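Local coordinates for protein ectoine dioxygenase (Sphingopyxis alaskensis, PDB 4MHR) that catalyses the iron- and 2-oxoglutarate-dependent hydroxylation of L-ectoine to 5-hydroxyectoine, a compatible solute that helps cells survive osmotic stress, at residues A[138-143]-A[263-268]; A[39-44]-A[123-128]. One frame throughout, in Å; residues are numbered along the deposited sequence.

Contact 1 of 2, residues A[138-143]-A[263-268]; sequences LNYKPG and PRANAF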
ATOM      1  N   LEU A 138      -6.056   2.314   8.321  1.00 33.05           N
ATOM      2  CA  LEU A 138      -7.429   1.890   8.090  1.00 31.27           C
ATOM      3  C   LEU A 138      -8.104   3.070   7.412  1.00 33.99           C
ATOM      4  O   LEU A 138      -8.103   4.234   7.912  1.00 36.34           O
ATOM      5  CB  LEU A 138      -8.128   1.439   9.345  1.00 33.78           C
ATOM      6  CG  LEU A 138      -9.656   1.222   9.206  1.00 37.27           C
ATOM      7  CD1 LEU A 138     -10.070   0.221   8.168  1.00 37.97           C
ATOM      8  CD2 LEU A 138     -10.287   0.889  10.540  1.00 37.84           C
ATOM      9  N   ASN A 139      -8.597   2.793   6.213  1.00 30.75           N
ATOM     10  CA  ASN A 139      -9.242   3.807   5.371  1.00 34.28           C
ATOM     11  C   ASN A 139     -10.730   3.572   5.198  1.00 37.86           C
ATOM     12  O   ASN A 139     -11.158   2.424   5.006  1.00 36.43           O
ATOM     13  CB  ASN A 139      -8.640   3.797   3.994  1.00 33.91           C
ATOM     14  CG  ASN A 139      -7.169   4.078   4.014  1.00 41.48           C
ATOM     15  OD1 ASN A 139      -6.332   3.310   3.480  1.00 42.88           O
ATOM     16  ND2 ASN A 139      -6.824   5.187   4.630  1.00 42.32           N
ATOM     17  N   TYR A 140     -11.480   4.674   5.198  1.00 36.74           N
ATOM     18  CA  TYR A 140     -12.930   4.692   4.948  1.00 36.96           C
ATOM     19  C   TYR A 140     -13.267   5.844   4.047  1.00 43.49           C
ATOM     20  O   TYR A 140     -12.936   7.010   4.329  1.00 41.52           O
ATOM     21  CB  TYR A 140     -13.665   4.882   6.212  1.00 40.84           C
ATOM     22  CG  TYR A 140     -15.151   4.967   6.011  1.00 43.63           C
ATOM     23  CD1 TYR A 140     -15.817   6.220   5.929  1.00 43.96           C
ATOM     24  CD2 TYR A 140     -15.887   3.822   5.894  1.00 39.11           C
ATOM     25  CE1 TYR A 140     -17.179   6.270   5.750  1.00 45.98           C
ATOM     26  CE2 TYR A 140     -17.241   3.865   5.700  1.00 41.63           C
ATOM     27  CZ  TYR A 140     -17.874   5.063   5.650  1.00 41.65           C
ATOM     28  OH  TYR A 140     -19.209   5.034   5.486  1.00 52.23           O
ATOM     29  N   LYS A 141     -13.880   5.531   2.926  1.00 38.91           N
ATOM     30  CA  LYS A 141     -14.202   6.541   1.895  1.00 39.82           C
ATOM     31  C   LYS A 141     -15.725   6.413   1.767  1.00 38.75           C
ATOM     32  O   LYS A 141     -16.219   5.366   1.280  1.00 34.16           O
ATOM     33  CB  LYS A 141     -13.512   6.199   0.576  1.00 42.14           C
ATOM     34  CG  LYS A 141     -14.086   6.845  -0.693  1.00 49.90           C
ATOM     35  CD  LYS A 141     -13.695   6.086  -1.964  1.00 57.48           C
ATOM     36  CE  LYS A 141     -13.407   7.021  -3.122  1.00 54.86           C
ATOM     37  NZ  LYS A 141     -12.381   6.425  -4.034  1.00 53.98           N
ATOM     38  N   PRO A 142     -16.461   7.404   2.275  1.00 35.07           N
ATOM     39  CA  PRO A 142     -17.917   7.260   2.248  1.00 38.73           C
ATOM     40  C   PRO A 142     -18.513   7.262   0.847  1.00 29.66           C
ATOM     41  O   PRO A 142     -17.924   7.751  -0.094  1.00 33.82           O
ATOM     42  CB  PRO A 142     -18.399   8.528   2.955  1.00 36.79           C
ATOM     43  CG  PRO A 142     -17.340   9.540   2.597  1.00 40.25           C
ATOM     44  CD  PRO A 142     -16.066   8.757   2.727  1.00 40.18           C
ATOM     45  N   GLY A 143     -19.719   6.759   0.776  1.00 34.16           N
ATOM     46  CA  GLY A 143     -20.561   6.940  -0.385  1.00 39.61           C
ATOM     47  C   GLY A 143     -20.906   8.394  -0.581  1.00 37.17           C
ATOM     48  O   GLY A 143     -20.724   9.206   0.341  1.00 33.91           O
ATOM     49  N   PRO A 263     -19.845   2.553   0.175  1.00 34.80           N
ATOM     50  CA  PRO A 263     -18.575   2.991   0.767  1.00 36.17           C
ATOM     51  C   PRO A 263     -17.416   2.089   0.338  1.00 38.07           C
ATOM     52  O   PRO A 263     -17.618   0.989  -0.127  1.00 39.72           O
ATOM     53  CB  PRO A 263     -18.806   2.801   2.252  1.00 38.33           C
ATOM     54  CG  PRO A 263     -19.660   1.565   2.290  1.00 41.08           C
ATOM     55  CD  PRO A 263     -20.639   1.815   1.161  1.00 39.43           C
ATOM     56  N   ARG A 264     -16.213   2.595   0.454  1.00 35.79           N
ATOM     57  CA  ARG A 264     -14.995   1.786   0.298  1.00 42.36           C
ATOM     58  C   ARG A 264     -14.278   1.790   1.601  1.00 39.50           C
ATOM     59  O   ARG A 264     -14.206   2.842   2.264  1.00 33.63           O
ATOM     60  CB  ARG A 264     -14.044   2.425  -0.705  1.00 48.39           C
ATOM     61  CG  ARG A 264     -14.323   2.041  -2.129  1.00 58.54           C
ATOM     62  CD  ARG A 264     -13.180   2.526  -3.007  1.00 73.85           C
ATOM     63  NE  ARG A 264     -11.980   1.669  -2.942  1.00 79.44           N
ATOM     64  CZ  ARG A 264     -10.782   2.000  -2.436  1.00 86.46           C
ATOM     65  NH1 ARG A 264     -10.540   3.194  -1.891  1.00 89.99           N
ATOM     66  NH2 ARG A 264      -9.797   1.098  -2.470  1.00 88.65           N
ATOM     67  N   ALA A 265     -13.749   0.635   1.980  1.00 32.51           N
ATOM     68  CA  ALA A 265     -13.020   0.538   3.227  1.00 26.71           C
ATOM     69  C   ALA A 265     -11.937  -0.565   3.051  1.00 29.09           C
ATOM     70  O   ALA A 265     -12.216  -1.640   2.531  1.00 29.77           O
ATOM     71  CB  ALA A 265     -13.984   0.189   4.372  1.00 25.69           C
ATOM     72  N   ASN A 266     -10.728  -0.280   3.501  1.00 25.02           N
ATOM     73  CA  ASN A 266      -9.660  -1.219   3.442  1.00 26.93           C
ATOM     74  C   ASN A 266      -8.710  -0.979   4.553  1.00 30.64           C
ATOM     75  O   ASN A 266      -8.680   0.154   5.147  1.00 31.33           O
ATOM     76  CB  ASN A 266      -8.938  -1.105   2.113  1.00 33.39           C
ATOM     77  CG  ASN A 266      -8.055   0.105   2.040  1.00 37.13           C
ATOM     78  OD1 ASN A 266      -8.469   1.195   2.360  1.00 45.46           O
ATOM     79  ND2 ASN A 266      -6.802  -0.099   1.693  1.00 43.79           N
ATOM     80  N   ALA A 267      -7.985  -2.052   4.881  1.00 25.19           N
ATOM     81  CA  ALA A 267      -6.807  -1.991   5.711  1.00 27.88           C
ATOM     82  C   ALA A 267      -5.575  -2.040   4.781  1.00 29.95           C
ATOM     83  O   ALA A 267      -5.418  -2.977   3.990  1.00 29.01           O
ATOM     84  CB  ALA A 267      -6.832  -3.171   6.670  1.00 27.91           C
ATOM     85  N   PHE A 268      -4.702  -1.053   4.891  1.00 26.07           N
ATOM     86  CA  PHE A 268      -3.543  -0.879   4.059  1.00 26.17           C
ATOM     87  C   PHE A 268      -2.314  -1.174   4.927  1.00 30.49           C
ATOM     88  O   PHE A 268      -2.077  -0.457   5.900  1.00 29.71           O
ATOM     89  CB  PHE A 268      -3.566   0.562   3.566  1.00 30.23           C
ATOM     90  CG  PHE A 268      -2.436   0.971   2.686  1.00 44.19           C
ATOM     91  CD1 PHE A 268      -2.395   0.560   1.353  1.00 48.87           C
ATOM     92  CD2 PHE A 268      -1.489   1.932   3.128  1.00 53.27           C
ATOM     93  CE1 PHE A 268      -1.374   1.004   0.518  1.00 51.66           C
ATOM     94  CE2 PHE A 268      -0.483   2.386   2.275  1.00 59.79           C
ATOM     95  CZ  PHE A 268      -0.410   1.902   0.963  1.00 49.29           C
TER
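K141 and R264 leave their strands with different first torsions: CG of K141 stands anti to the backbone N (chi1 160°), CG of R264 anti to the carbonyl carbon (chi1 -86°). The two chains cross obliquely on one face of the sheet, methylene against methylene, with K141 CD 3.7 Å from R264 CD and lying at the edge of the guanidinium. N139 and N266 share this face, side by side and pointing the same way.

Beneath them the backbones run antiparallel in the main sheet of the cupin fold, where strand 264-273 sits between 131-141 and 169-175. N139 and N266 form one hydrogen-bonded pair: N139 N reaches N266 O at 2.8 Å, almost straight, and N266 N returns to N139 O at 3.1 Å, bent to 153° at the hydrogen. K141 and R264 form the other, with K141 N to R264 O at 2.8 Å and R264 N to K141 O at 2.9 Å. Between them Y140 faces A265 in a non-hydrogen-bonded pair, and the CA of A265 lies 3.2 Å from N139 O, a CA-H...O contact.

The opposite face carries L138, which packs on helix 63-78, and Y140, whose ring atom CE2 meets P263 CB at 3.9 Å.

K141 NZ and R264 NH1 stand 4.3 Å apart, two like charges. K141 NZ donates to the carbonyls of N256 and G184, while R264 NE is hydrogen-bonded to OD1 of N179. Since K141 binds 2-oxoglutarate, the nearby guanidinium probably adds to the positive potential that an incoming dicarboxylate meets.

Contact 2 of 2, residues A[39-44]-A[123-128]; sequences APISAR and ARFLLG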
ATOM      1  N   ALA A  39       8.158 -21.524  -2.416  1.00 30.21           N
ATOM      2  CA  ALA A  39       7.602 -20.174  -2.322  1.00 24.85           C
ATOM      3  C   ALA A  39       6.104 -20.199  -1.968  1.00 27.48           C
ATOM      4  O   ALA A  39       5.400 -21.115  -2.347  1.00 26.09           O
ATOM      5  CB  ALA A  39       7.830 -19.428  -3.597  1.00 25.54           C
ATOM      6  N   PRO A  40       5.596 -19.150  -1.295  1.00 27.30           N
ATOM      7  CA  PRO A  40       4.196 -19.006  -0.946  1.00 26.77           C
ATOM      8  C   PRO A  40       3.284 -18.584  -2.080  1.00 28.44           C
ATOM      9  O   PRO A  40       2.093 -18.551  -1.894  1.00 27.44           O
ATOM     10  CB  PRO A  40       4.221 -17.988   0.168  1.00 29.44           C
ATOM     11  CG  PRO A  40       5.409 -17.111  -0.161  1.00 29.82           C
ATOM     12  CD  PRO A  40       6.409 -18.040  -0.786  1.00 29.30           C
ATOM     13  N   ILE A  41       3.807 -18.326  -3.272  1.00 24.11           N
ATOM     14  CA  ILE A  41       2.964 -18.059  -4.428  1.00 24.70           C
ATOM     15  C   ILE A  41       3.499 -18.891  -5.597  1.00 25.37           C
ATOM     16  O   ILE A  41       4.608 -19.392  -5.529  1.00 24.76           O
ATOM     17  CB  ILE A  41       2.982 -16.570  -4.803  1.00 25.86           C
ATOM     18  CG1 ILE A  41       4.404 -16.049  -4.983  1.00 25.14           C
ATOM     19  CG2 ILE A  41       2.282 -15.705  -3.722  1.00 27.15           C
ATOM     20  CD1 ILE A  41       4.440 -14.565  -5.378  1.00 29.09           C
ATOM     21  N   SER A  42       2.716 -19.021  -6.657  1.00 25.67           N
ATOM     22  CA  SER A  42       3.089 -19.862  -7.748  1.00 26.74           C
ATOM     23  C   SER A  42       4.125 -19.144  -8.607  1.00 31.21           C
ATOM     24  O   SER A  42       4.357 -17.951  -8.447  1.00 21.29           O
ATOM     25  CB  SER A  42       1.829 -20.153  -8.579  1.00 28.75           C
ATOM     26  OG  SER A  42       1.488 -18.964  -9.267  1.00 30.55           O
ATOM     27  N   ALA A  43       4.723 -19.851  -9.573  1.00 27.59           N
ATOM     28  CA  ALA A  43       5.787 -19.247 -10.361  1.00 27.45           C
ATOM     29  C   ALA A  43       5.149 -18.176 -11.254  1.00 24.58           C
ATOM     30  O   ALA A  43       5.664 -17.056 -11.411  1.00 21.03           O
ATOM     31  CB  ALA A  43       6.520 -20.303 -11.171  1.00 29.90           C
ATOM     32  N   ARG A  44       3.941 -18.442 -11.685  1.00 27.61           N
ATOM     33  CA  ARG A  44       3.223 -17.426 -12.444  1.00 32.82           C
ATOM     34  C   ARG A  44       2.815 -16.175 -11.659  1.00 31.52           C
ATOM     35  O   ARG A  44       2.857 -15.086 -12.214  1.00 28.79           O
ATOM     36  CB  ARG A  44       2.019 -18.017 -13.156  1.00 35.26           C
ATOM     37  CG  ARG A  44       2.447 -18.730 -14.465  1.00 51.13           C
ATOM     38  CD  ARG A  44       1.387 -19.741 -14.943  1.00 61.59           C
ATOM     39  NE  ARG A  44       0.008 -19.192 -14.918  1.00 76.97           N
ATOM     40  CZ  ARG A  44      -1.126 -19.872 -14.656  1.00 81.21           C
ATOM     41  NH1 ARG A  44      -1.123 -21.172 -14.362  1.00 76.24           N
ATOM     42  NH2 ARG A  44      -2.295 -19.226 -14.686  1.00 80.28           N
ATOM     43  N   ALA A 123       5.088 -11.295   1.643  1.00 27.91           N
ATOM     44  CA  ALA A 123       6.009 -10.176   1.717  1.00 25.37           C
ATOM     45  C   ALA A 123       7.480 -10.605   1.814  1.00 23.76           C
ATOM     46  O   ALA A 123       8.372  -9.982   1.178  1.00 22.85           O
ATOM     47  CB  ALA A 123       5.716  -9.255   2.886  1.00 24.15           C
ATOM     48  N   ARG A 124       7.749 -11.518   2.725  1.00 22.19           N
ATOM     49  CA  ARG A 124       9.129 -11.953   2.948  1.00 25.52           C
ATOM     50  C   ARG A 124       9.678 -12.585   1.649  1.00 25.65           C
ATOM     51  O   ARG A 124      10.804 -12.441   1.343  1.00 24.87           O
ATOM     52  CB  ARG A 124       9.197 -12.985   4.100  1.00 27.06           C
ATOM     53  CG  ARG A 124       8.924 -12.315   5.446  1.00 28.58           C
ATOM     54  CD  ARG A 124       8.515 -13.331   6.525  1.00 34.59           C
ATOM     55  NE  ARG A 124       9.692 -14.095   6.823  1.00 34.98           N
ATOM     56  CZ  ARG A 124       9.924 -15.332   6.416  1.00 39.76           C
ATOM     57  NH1 ARG A 124       9.009 -16.041   5.766  1.00 43.51           N
ATOM     58  NH2 ARG A 124      11.102 -15.855   6.678  1.00 42.97           N
ATOM     59  N   PHE A 125       8.859 -13.351   0.935  1.00 26.81           N
ATOM     60  CA  PHE A 125       9.295 -13.887  -0.389  1.00 25.05           C
ATOM     61  C   PHE A 125       9.596 -12.739  -1.401  1.00 21.21           C
ATOM     62  O   PHE A 125      10.686 -12.636  -2.016  1.00 20.66           O
ATOM     63  CB  PHE A 125       8.215 -14.810  -0.974  1.00 22.95           C
ATOM     64  CG  PHE A 125       8.552 -15.239  -2.359  1.00 26.48           C
ATOM     65  CD1 PHE A 125       9.563 -16.127  -2.558  1.00 26.24           C
ATOM     66  CD2 PHE A 125       7.913 -14.679  -3.469  1.00 24.19           C
ATOM     67  CE1 PHE A 125       9.968 -16.446  -3.877  1.00 26.46           C
ATOM     68  CE2 PHE A 125       8.256 -15.036  -4.741  1.00 26.37           C
ATOM     69  CZ  PHE A 125       9.308 -15.895  -4.935  1.00 26.21           C
ATOM     70  N   LEU A 126       8.609 -11.905  -1.628  1.00 20.45           N
ATOM     71  CA  LEU A 126       8.701 -10.865  -2.664  1.00 20.96           C
ATOM     72  C   LEU A 126       9.825  -9.868  -2.377  1.00 20.57           C
ATOM     73  O   LEU A 126      10.485  -9.371  -3.335  1.00 22.27           O
ATOM     74  CB  LEU A 126       7.387 -10.096  -2.846  1.00 20.95           C
ATOM     75  CG  LEU A 126       6.278 -10.941  -3.440  1.00 22.90           C
ATOM     76  CD1 LEU A 126       4.987 -10.132  -3.467  1.00 23.93           C
ATOM     77  CD2 LEU A 126       6.610 -11.381  -4.855  1.00 20.95           C
ATOM     78  N   LEU A 127      10.057  -9.614  -1.097  1.00 21.39           N
ATOM     79  CA  LEU A 127      11.116  -8.692  -0.657  1.00 19.65           C
ATOM     80  C   LEU A 127      12.493  -9.354  -0.318  1.00 24.61           C
ATOM     81  O   LEU A 127      13.522  -8.667  -0.144  1.00 24.23           O
ATOM     82  CB  LEU A 127      10.606  -7.814   0.457  1.00 20.33           C
ATOM     83  CG  LEU A 127       9.339  -7.028   0.177  1.00 24.17           C
ATOM     84  CD1 LEU A 127       8.880  -6.177   1.359  1.00 25.77           C
ATOM     85  CD2 LEU A 127       9.594  -6.170  -1.043  1.00 26.44           C
ATOM     86  N   GLY A 128      12.530 -10.664  -0.376  1.00 23.70           N
ATOM     87  CA  GLY A 128      13.729 -11.478  -0.168  1.00 25.52           C
ATOM     88  C   GLY A 128      14.383 -11.188   1.145  1.00 26.05           C
ATOM     89  O   GLY A 128      15.533 -10.967   1.165  1.00 28.48           O
TER
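F125 and L126, in the last turn of helix 117-127, receive the loop that leads into helix 43-52, and the contact is wholly apolar. F125 comes first and carries most of it. Its CG is anti to the backbone N (chi1 174°), and the ring extends among A39, P40 and I41. The methyl of A39 sits over one face, offset toward the rim: CB of A39 lies 4.0 Å from the centroid of the F125 ring in a CH-pi contact, nearest to F125 CE1 at 3.7 Å. P40 lies against the root of the side chain, its CD 3.7 Å from F125 CB and also close to the ring carbon CG. I41 approaches the ring obliquely, its CD1 3.9 Å from F125 CE2.

Just past I41, S42 is the N-cap of helix 43-52; the loop thus meets F125 in the three residues before that cap. A46 of that helix also packs on F125.

L126 follows, packing also on L170 of strand 169-175 and on F49 of helix 43-52. Its CD2 reaches I41 CD1 at 3.9 Å, the two side chains crossing at about a right angle. At G128 the chain leaves the helix through a Schellman motif, where positive phi accompanies the 3.2 Å bond from G128 N to F125 O; that same carbonyl also accepts the hydroxyl of S33.

How the contacts relate
Contact 1 and contact 2 lie on opposite sides of the chain's centre, their own centres 27 Å apart and their nearest atoms about 12 Å, so they do not touch. They are in series along the chain: helix 117-127, which holds one side of contact 2, is followed directly by strand 131-141, which enters contact 1. Strand 169-175 also joins them, pairing with 264-273 and packing on L126. Their relation to the active site differs. Contact 1 contains K141, and F268 comes about 3 Å from Q135, which binds L-ectoine, and about 4 Å from the iron ligand D154, side chain to side chain. Contact 2 lies away from these sites.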